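Local coordinates for Lactamase_B domain-containing protein (Bacillus lehensis G1, PDB 7EV5), which binds two zinc ions in a metallo-beta-lactamase fold and probably acts as a hydrolase resembling both B3 metallo-beta-lactamases and glyoxalase II, at residues T185-A188 with L194-I197. Numbering follows the deposited sequence.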
ATOM      1  N   THR A 185      -4.837  -0.200 -16.552  1.00 17.62           N
ATOM      2  CA  THR A 185      -4.200   0.187 -15.296  1.00 13.41           C
ATOM      3  C   THR A 185      -3.537  -1.011 -14.636  1.00 11.43           C
ATOM      4  O   THR A 185      -4.163  -2.054 -14.437  1.00 13.87           O
ATOM      5  CB  THR A 185      -5.251   0.747 -14.341  1.00 13.18           C
ATOM      6  OG1 THR A 185      -5.954   1.817 -14.978  1.00 16.69           O
ATOM      7  CG2 THR A 185      -4.580   1.283 -13.074  1.00 13.54           C
ATOM      8  N   ILE A 186      -2.262  -0.850 -14.276  1.00 12.39           N
ATOM      9  CA  ILE A 186      -1.573  -1.900 -13.534  1.00 13.87           C
ATOM     10  C   ILE A 186      -2.079  -1.914 -12.100  1.00 11.74           C
ATOM     11  O   ILE A 186      -2.185  -0.865 -11.450  1.00 11.76           O
ATOM     12  CB  ILE A 186      -0.055  -1.683 -13.596  1.00 12.05           C
ATOM     13  CG1 ILE A 186       0.458  -2.001 -15.007  1.00 14.73           C
ATOM     14  CG2 ILE A 186       0.661  -2.524 -12.551  1.00 16.10           C
ATOM     15  CD1 ILE A 186       1.903  -1.572 -15.241  1.00 15.48           C
ATOM     16  N   VAL A 187      -2.434  -3.103 -11.614  1.00 11.31           N
ATOM     17  CA  VAL A 187      -2.788  -3.299 -10.213  1.00 12.39           C
ATOM     18  C   VAL A 187      -1.505  -3.692  -9.490  1.00 11.13           C
ATOM     19  O   VAL A 187      -0.999  -4.812  -9.643  1.00 12.78           O
ATOM     20  CB  VAL A 187      -3.896  -4.340 -10.045  1.00 12.32           C
ATOM     21  CG1 VAL A 187      -4.180  -4.594  -8.564  1.00 13.64           C
ATOM     22  CG2 VAL A 187      -5.158  -3.863 -10.741  1.00 15.01           C
ATOM     23  N   ALA A 188      -0.941  -2.743  -8.740  1.00 10.66           N
ATOM     24  CA  ALA A 188       0.292  -2.954  -7.981  1.00  9.73           C
ATOM     25  C   ALA A 188      -0.151  -3.221  -6.546  1.00  8.73           C
ATOM     26  O   ALA A 188      -0.380  -2.301  -5.760  1.00 10.87           O
ATOM     27  CB  ALA A 188       1.212  -1.741  -8.099  1.00 10.25           C
ATOM     28  N   LEU A 194       2.326  -8.450 -10.361  1.00 15.26           N
ATOM     29  CA  LEU A 194       1.536  -7.384 -10.957  1.00 12.04           C
ATOM     30  C   LEU A 194       0.456  -7.969 -11.862  1.00 14.49           C
ATOM     31  O   LEU A 194       0.584  -9.073 -12.395  1.00 15.67           O
ATOM     32  CB  LEU A 194       2.439  -6.476 -11.788  1.00 14.75           C
ATOM     33  CG  LEU A 194       3.503  -5.670 -11.054  1.00 12.57           C
ATOM     34  CD1 LEU A 194       4.399  -4.987 -12.067  1.00 18.59           C
ATOM     35  CD2 LEU A 194       2.855  -4.644 -10.125  1.00 14.52           C
ATOM     36  N   THR A 195      -0.622  -7.211 -12.032  1.00 12.47           N
ATOM     37  CA  THR A 195      -1.679  -7.557 -12.967  1.00 15.31           C
ATOM     38  C   THR A 195      -2.276  -6.261 -13.504  1.00 15.11           C
ATOM     39  O   THR A 195      -1.739  -5.176 -13.277  1.00 13.44           O
ATOM     40  CB  THR A 195      -2.679  -8.520 -12.318  1.00 15.36           C
ATOM     41  OG1 THR A 195      -3.549  -9.036 -13.328  1.00 14.77           O
ATOM     42  CG2 THR A 195      -3.491  -7.826 -11.235  1.00 15.24           C
ATOM     43  N   THR A 196      -3.363  -6.371 -14.262  1.00 14.39           N
ATOM     44  CA  THR A 196      -4.082  -5.191 -14.712  1.00 13.63           C
ATOM     45  C   THR A 196      -5.553  -5.349 -14.374  1.00 13.92           C
ATOM     46  O   THR A 196      -6.035  -6.452 -14.098  1.00 14.80           O
ATOM     47  CB  THR A 196      -3.937  -4.920 -16.222  1.00 15.93           C
ATOM     48  OG1 THR A 196      -4.483  -6.026 -16.954  1.00 19.51           O
ATOM     49  CG2 THR A 196      -2.476  -4.701 -16.600  1.00 18.39           C
ATOM     50  N   ILE A 197      -6.244  -4.207 -14.379  1.00 15.82           N
ATOM     51  CA  ILE A 197      -7.684  -4.198 -14.126  1.00 16.29           C
ATOM     52  C   ILE A 197      -8.401  -5.104 -15.115  1.00 19.51           C
ATOM     53  O   ILE A 197      -9.210  -5.955 -14.726  1.00 18.03           O
ATOM     54  CB  ILE A 197      -8.229  -2.763 -14.182  1.00 16.10           C
ATOM     55  CG1 ILE A 197      -7.630  -1.913 -13.060  1.00 18.83           C
ATOM     56  CG2 ILE A 197      -9.762  -2.782 -14.136  1.00 19.92           C
ATOM     57  CD1 ILE A 197      -8.238  -2.175 -11.718  1.00 20.70           C
TER
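Val187 and Thr195 form the hydrogen-bonded pair of an antiparallel hairpin, their side chains on one face of the sheet. Val187 N gives its hydrogen to Thr195 O at 2.7 Å; the return bond, Thr195 N to Val187 O, is weak at 3.4 Å. Two residues further along, past the non-hydrogen-bonded pair Ile186-Thr196, Ile197 N donates to Thr185 O at 3.0 Å. Thr185 O also receives a CA-H...O contact from Thr196 CA.

The side chain of Val187 can be followed outward. Its CB lies 3.7 Å from Thr195 CG2, methyl against branch point. With CG1 anti to the backbone N (chi1 176°), CG2 falls beside that N, runs toward the helix start and meets Ile197 CD1 at 3.6 Å, the two side chains crossing at about a right angle. Val187 also touches Ser148 of strand 145-149, the neighbour of strand 186-189 on the side away from strand 195-196. Ile197 also reaches back with CG1, which lies 3.8 Å from Thr185 CB.

Leu194 works on the opposite face: its CD2 rests 3.7 Å from Ala188 CA and also touches Ile186 CG2, beside Phe2 and Tyr15 of the other sheet. Thr196 ends the edge strand and is the N-cap of helix 197-203, its OG1 bonded to Gln199 N. Thr195 OG1 is taken by Glu200 of that helix.

Strand 195-196 thus closes one edge of a sheet of the αββα sandwich, and the loop before it carries the zinc ligand His191. The polar links across the hairpin are backbone bonds, while the threonine hydroxyls serve the helix or Pro182 O, leaving aliphatic carbons, largely methyls, to make the side-chain contacts between the strands.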